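Long-range contact in DUF6844 domain-containing protein (Francisella tularensis subsp. tularensis, PDB 4QVR), which is of unknown function, carries a predicted signal sequence, and combines long helices with two antiparallel sheets: residues R92-I106 with F257-V270. Numbering follows the deposited sequence. Where two conformers were deposited one is given.
Sequences RSAEEILNDVMENYI and FVVEKDGNAAIGVV
Phe257 can be followed from its CB, which lies 3.8 Å from Leu98 CD2, along a side chain that lies against helix 94-106 and passes Val101 and Met102 toward Tyr105. CG is anti to the carbonyl carbon. In one of its two conformers, Val101 places CG2 over one face of the Phe257 ring, 4.2 Å from the centroid, a CH-pi contact that holds for that conformer. Met102 CG approaches Phe257 CD2 obliquely, at 3.6 Å. At the tip, the Phe257 edge is turned toward the Tyr105 face in an offset edge-to-face pair, planes at 75°.

Leu98 sits over the hairpin and reaches both strands: CD2 presses on Val259 CG2 at 3.5 Å, tight for carbons, while CD1 meets Ala266 CB at 3.6 Å. The selenium of Met102, modelled as selenomethionine, lies 3.6 Å from Gly268 CA, close against a residue without a side chain. At the hairpin's turn, the extended Lys261 donates from NZ to Arg92 O (3.1 Å), in the carbonyl plane, just before the Ser93-Glu96 capping box that starts the helix.

The helix thus lies lengthwise along the hairpin, roughly antiparallel to 257-261 (157°) and roughly parallel to 264-270 (24°). Ile122 of neighbouring strand 117-126 also touches Leu98 and Met102, and helix 134-159 covers the sheet's other face through Ile267 and Val269.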
loop_
_atom_site.group_PDB
_atom_site.type_symbol
_atom_site.label_atom_id
_atom_site.label_comp_id
_atom_site.label_asym_id
_atom_site.label_seq_id
_atom_site.Cartn_x
_atom_site.Cartn_y
_atom_site.Cartn_z
ATOM N N ARG A 92 5.983 23.496 -10.920
ATOM C CA ARG A 92 6.336 22.369 -10.106
ATOM C C ARG A 92 6.458 21.078 -10.904
ATOM O O ARG A 92 5.816 20.904 -11.936
ATOM C CB ARG A 92 5.300 22.176 -9.019
ATOM C CG ARG A 92 5.270 23.292 -7.979
ATOM C CD ARG A 92 4.168 23.040 -6.975
ATOM N NE ARG A 92 2.896 23.030 -7.679
ATOM C CZ ARG A 92 1.733 22.690 -7.139
ATOM N NH1 ARG A 92 1.660 22.322 -5.867
ATOM N NH2 ARG A 92 0.645 22.685 -7.895
ATOM N N SER A 93 7.317 20.191 -10.424
ATOM C CA SER A 93 7.447 18.876 -10.981
ATOM C C SER A 93 6.299 18.035 -10.406
ATOM O O SER A 93 5.649 18.408 -9.393
ATOM C CB SER A 93 8.768 18.252 -10.529
ATOM O OG SER A 93 8.761 18.097 -9.113
ATOM N N ALA A 94 6.054 16.898 -11.027
ATOM C CA ALA A 94 5.034 15.971 -10.552
ATOM C C ALA A 94 5.237 15.633 -9.066
ATOM O O ALA A 94 4.281 15.525 -8.291
ATOM C CB ALA A 94 5.101 14.690 -11.377
ATOM N N GLU A 95 6.484 15.442 -8.674
ATOM C CA GLU A 95 6.786 15.076 -7.311
ATOM C C GLU A 95 6.444 16.198 -6.301
ATOM O O GLU A 95 6.042 15.935 -5.191
ATOM C CB GLU A 95 8.266 14.696 -7.231
ATOM C CG GLU A 95 8.677 14.078 -5.914
ATOM C CD GLU A 95 9.997 13.331 -5.992
ATOM O OE1 GLU A 95 10.935 13.804 -6.691
ATOM O OE2 GLU A 95 10.092 12.267 -5.338
ATOM N N GLU A 96 6.661 17.448 -6.701
ATOM C CA GLU A 96 6.371 18.598 -5.873
ATOM C C GLU A 96 4.864 18.833 -5.799
ATOM O O GLU A 96 4.351 19.193 -4.752
ATOM C CB GLU A 96 7.106 19.817 -6.421
ATOM C CG GLU A 96 8.633 19.696 -6.294
ATOM C CD GLU A 96 9.403 20.665 -7.209
ATOM O OE1 GLU A 96 8.871 21.045 -8.272
ATOM O OE2 GLU A 96 10.561 21.031 -6.880
ATOM N N ILE A 97 4.146 18.614 -6.894
ATOM C CA ILE A 97 2.706 18.772 -6.892
ATOM C C ILE A 97 2.134 17.756 -5.917
ATOM O O ILE A 97 1.386 18.107 -5.008
ATOM C CB ILE A 97 2.117 18.532 -8.269
ATOM C CG1 ILE A 97 2.568 19.622 -9.249
ATOM C CG2 ILE A 97 0.596 18.551 -8.207
ATOM C CD1 ILE A 97 2.319 19.265 -10.705
ATOM N N LEU A 98 2.529 16.490 -6.064
ATOM C CA LEU A 98 2.023 15.432 -5.185
ATOM C C LEU A 98 2.379 15.612 -3.694
ATOM O O LEU A 98 1.542 15.349 -2.818
ATOM C CB LEU A 98 2.483 14.079 -5.683
ATOM C CG LEU A 98 1.799 13.624 -6.962
ATOM C CD1 LEU A 98 2.438 12.369 -7.466
ATOM C CD2 LEU A 98 0.337 13.381 -6.719
ATOM N N ASN A 99 3.629 15.981 -3.402
ATOM C CA ASN A 99 4.016 16.260 -2.031
ATOM C C ASN A 99 3.167 17.383 -1.448
ATOM O O ASN A 99 2.769 17.307 -0.294
ATOM C CB ASN A 99 5.501 16.618 -1.926
ATOM C CG ASN A 99 6.397 15.392 -2.047
ATOM O OD1 ASN A 99 7.375 15.405 -2.783
ATOM N ND2 ASN A 99 6.036 14.299 -1.341
ATOM N N ASP A 100 2.907 18.435 -2.222
ATOM C CA ASP A 100 2.098 19.545 -1.714
ATOM C C ASP A 100 0.689 19.097 -1.409
ATOM O O ASP A 100 0.196 19.339 -0.308
ATOM C CB ASP A 100 2.056 20.723 -2.673
ATOM C CG ASP A 100 3.382 21.461 -2.762
ATOM O OD1 ASP A 100 4.248 21.302 -1.867
ATOM O OD2 ASP A 100 3.547 22.239 -3.729
ATOM N N VAL A 101 0.042 18.426 -2.352
ATOM C CA VAL A 101 -1.325 17.991 -2.122
ATOM C C VAL A 101 -1.415 16.935 -1.010
ATOM O O VAL A 101 -2.381 16.914 -0.267
ATOM C CB VAL A 101 -2.019 17.493 -3.398
ATOM C CG1 VAL A 101 -2.026 18.586 -4.456
ATOM C CG2 VAL A 101 -1.344 16.256 -3.924
HETATM N N MSE A 102 -0.415 16.073 -0.878
HETATM C CA MSE A 102 -0.477 15.082 0.201
HETATM C C MSE A 102 -0.236 15.730 1.543
HETATM O O MSE A 102 -0.940 15.405 2.474
HETATM C CB MSE A 102 0.401 13.870 -0.014
HETATM C CG MSE A 102 -0.089 13.117 -1.239
HETATM SE SE MSE A 102 1.101 11.572 -1.427
HETATM C CE MSE A 102 2.911 12.258 -1.694
ATOM N N GLU A 103 0.758 16.609 1.664
ATOM C CA GLU A 103 1.028 17.321 2.935
ATOM C C GLU A 103 -0.223 18.105 3.402
ATOM O O GLU A 103 -0.587 18.070 4.555
ATOM C CB GLU A 103 2.175 18.329 2.789
ATOM C CG GLU A 103 3.557 17.775 2.459
ATOM C CD GLU A 103 4.280 17.120 3.624
ATOM O OE1 GLU A 103 3.607 16.619 4.558
ATOM O OE2 GLU A 103 5.542 17.092 3.582
ATOM N N ASN A 104 -0.839 18.836 2.488
ATOM C CA ASN A 104 -2.069 19.537 2.758
ATOM C C ASN A 104 -3.193 18.627 3.202
ATOM O O ASN A 104 -3.972 18.958 4.113
ATOM C CB ASN A 104 -2.497 20.291 1.533
ATOM C CG ASN A 104 -1.702 21.563 1.335
ATOM O OD1 ASN A 104 -1.039 22.058 2.262
ATOM N ND2 ASN A 104 -1.797 22.133 0.140
ATOM N N TYR A 105 -3.320 17.489 2.546
ATOM C CA TYR A 105 -4.354 16.533 2.938
ATOM C C TYR A 105 -4.105 16.017 4.376
ATOM O O TYR A 105 -5.022 15.897 5.191
ATOM C CB TYR A 105 -4.407 15.376 1.927
ATOM C CG TYR A 105 -5.484 14.380 2.225
ATOM C CD1 TYR A 105 -6.808 14.610 1.855
ATOM C CD2 TYR A 105 -5.187 13.187 2.907
ATOM C CE1 TYR A 105 -7.808 13.675 2.158
ATOM C CE2 TYR A 105 -6.176 12.274 3.213
ATOM C CZ TYR A 105 -7.473 12.514 2.850
ATOM O OH TYR A 105 -8.421 11.548 3.163
ATOM N N ILE A 106 -2.858 15.698 4.676
ATOM C CA ILE A 106 -2.525 15.196 5.983
ATOM C C ILE A 106 -2.806 16.243 7.072
ATOM O O ILE A 106 -3.333 15.915 8.142
ATOM C CB ILE A 106 -1.063 14.743 6.028
ATOM C CG1 ILE A 106 -0.886 13.476 5.179
ATOM C CG2 ILE A 106 -0.654 14.507 7.467
ATOM C CD1 ILE A 106 0.567 13.065 4.904
ATOM N N PHE A 257 -3.737 10.071 -5.041
ATOM C CA PHE A 257 -3.799 11.216 -5.947
ATOM C C PHE A 257 -3.034 10.911 -7.233
ATOM O O PHE A 257 -2.027 10.198 -7.200
ATOM C CB PHE A 257 -3.094 12.438 -5.342
ATOM C CG PHE A 257 -3.703 12.933 -4.069
ATOM C CD1 PHE A 257 -4.732 13.861 -4.098
ATOM C CD2 PHE A 257 -3.220 12.512 -2.851
ATOM C CE1 PHE A 257 -5.295 14.330 -2.927
ATOM C CE2 PHE A 257 -3.775 12.978 -1.683
ATOM C CZ PHE A 257 -4.817 13.881 -1.723
ATOM N N VAL A 258 -3.492 11.457 -8.352
ATOM C CA VAL A 258 -2.818 11.216 -9.628
ATOM C C VAL A 258 -2.474 12.519 -10.320
ATOM O O VAL A 258 -3.242 13.468 -10.273
ATOM C CB VAL A 258 -3.656 10.344 -10.588
ATOM C CG1 VAL A 258 -4.982 10.998 -10.938
ATOM C CG2 VAL A 258 -2.874 10.052 -11.859
ATOM N N VAL A 259 -1.291 12.561 -10.927
ATOM C CA VAL A 259 -0.858 13.710 -11.687
ATOM C C VAL A 259 -0.175 13.245 -12.988
ATOM O O VAL A 259 0.591 12.288 -12.990
ATOM C CB VAL A 259 0.165 14.578 -10.916
ATOM C CG1 VAL A 259 0.585 15.790 -11.751
ATOM C CG2 VAL A 259 -0.400 15.080 -9.630
ATOM N N GLU A 260 -0.469 13.920 -14.082
ATOM C CA GLU A 260 0.215 13.660 -15.346
ATOM C C GLU A 260 1.092 14.858 -15.694
ATOM O O GLU A 260 0.610 16.008 -15.772
ATOM C CB GLU A 260 -0.756 13.410 -16.490
ATOM C CG GLU A 260 -1.660 12.209 -16.309
ATOM C CD GLU A 260 -2.518 11.980 -17.537
ATOM O OE1 GLU A 260 -1.961 11.666 -18.617
ATOM O OE2 GLU A 260 -3.754 12.101 -17.405
ATOM N N LYS A 261 2.385 14.595 -15.831
ATOM C CA LYS A 261 3.341 15.608 -16.248
ATOM C C LYS A 261 4.545 15.029 -16.934
ATOM O O LYS A 261 4.996 13.952 -16.602
ATOM C CB LYS A 261 3.789 16.532 -15.107
ATOM C CG LYS A 261 2.988 17.825 -15.070
ATOM C CD LYS A 261 3.720 18.969 -14.394
ATOM C CE LYS A 261 2.918 20.255 -14.568
ATOM N NZ LYS A 261 3.539 21.467 -13.948
ATOM N N ASP A 262 5.022 15.761 -17.928
ATOM C CA ASP A 262 6.230 15.425 -18.640
ATOM C C ASP A 262 6.275 13.998 -19.140
ATOM O O ASP A 262 7.251 13.288 -18.924
ATOM C CB ASP A 262 7.417 15.703 -17.710
ATOM C CG ASP A 262 7.491 17.172 -17.293
ATOM O OD1 ASP A 262 7.556 18.047 -18.206
ATOM O OD2 ASP A 262 7.489 17.447 -16.065
ATOM N N GLY A 263 5.217 13.567 -19.805
ATOM C CA GLY A 263 5.176 12.207 -20.333
ATOM C C GLY A 263 5.058 11.090 -19.296
ATOM O O GLY A 263 5.226 9.926 -19.644
ATOM N N ASN A 264 4.772 11.429 -18.039
ATOM C CA ASN A 264 4.596 10.417 -16.980
ATOM C C ASN A 264 3.293 10.489 -16.278
ATOM O O ASN A 264 2.584 11.506 -16.329
ATOM C CB ASN A 264 5.642 10.603 -15.879
ATOM C CG ASN A 264 7.039 10.307 -16.355
ATOM O OD1 ASN A 264 7.300 9.256 -16.958
ATOM N ND2 ASN A 264 7.953 11.223 -16.080
ATOM N N ALA A 265 2.987 9.396 -15.585
ATOM C CA ALA A 265 1.845 9.340 -14.716
ATOM C C ALA A 265 2.486 9.171 -13.350
ATOM O O ALA A 265 3.351 8.334 -13.181
ATOM C CB ALA A 265 0.950 8.166 -15.036
ATOM N N ALA A 266 2.081 9.979 -12.391
ATOM C CA ALA A 266 2.629 9.929 -11.057
ATOM C C ALA A 266 1.468 9.757 -10.065
ATOM O O ALA A 266 0.400 10.420 -10.183
ATOM C CB ALA A 266 3.383 11.214 -10.762
ATOM N N ILE A 267 1.653 8.850 -9.126
ATOM C CA ILE A 267 0.641 8.587 -8.108
ATOM C C ILE A 267 1.214 8.845 -6.707
ATOM O O ILE A 267 2.330 8.435 -6.407
ATOM C CB ILE A 267 0.219 7.086 -8.125
ATOM C CG1 ILE A 267 -0.504 6.675 -9.410
ATOM C CG2 ILE A 267 -0.663 6.740 -6.952
ATOM C CD1 ILE A 267 -1.916 7.176 -9.551
ATOM N N GLY A 268 0.425 9.466 -5.830
ATOM C CA GLY A 268 0.822 9.654 -4.450
ATOM C C GLY A 268 -0.162 8.877 -3.584
ATOM O O GLY A 268 -1.336 8.746 -3.915
ATOM N N VAL A 269 0.320 8.295 -2.509
ATOM C CA VAL A 269 -0.556 7.544 -1.620
ATOM C C VAL A 269 -0.213 7.988 -0.210
ATOM O O VAL A 269 0.949 8.223 0.107
ATOM C CB VAL A 269 -0.409 6.021 -1.801
ATOM C CG1 VAL A 269 1.015 5.587 -1.545
ATOM C CG2 VAL A 269 -1.371 5.248 -0.875
ATOM N N VAL A 270 -1.259 8.225 0.569
ATOM C CA VAL A 270 -1.138 8.580 1.962
ATOM C C VAL A 270 -1.605 7.332 2.687
ATOM O O VAL A 270 -2.689 6.830 2.404
ATOM C CB VAL A 270 -2.068 9.767 2.324
ATOM C CG1 VAL A 270 -2.108 10.010 3.837
ATOM C CG2 VAL A 270 -1.608 11.034 1.645
#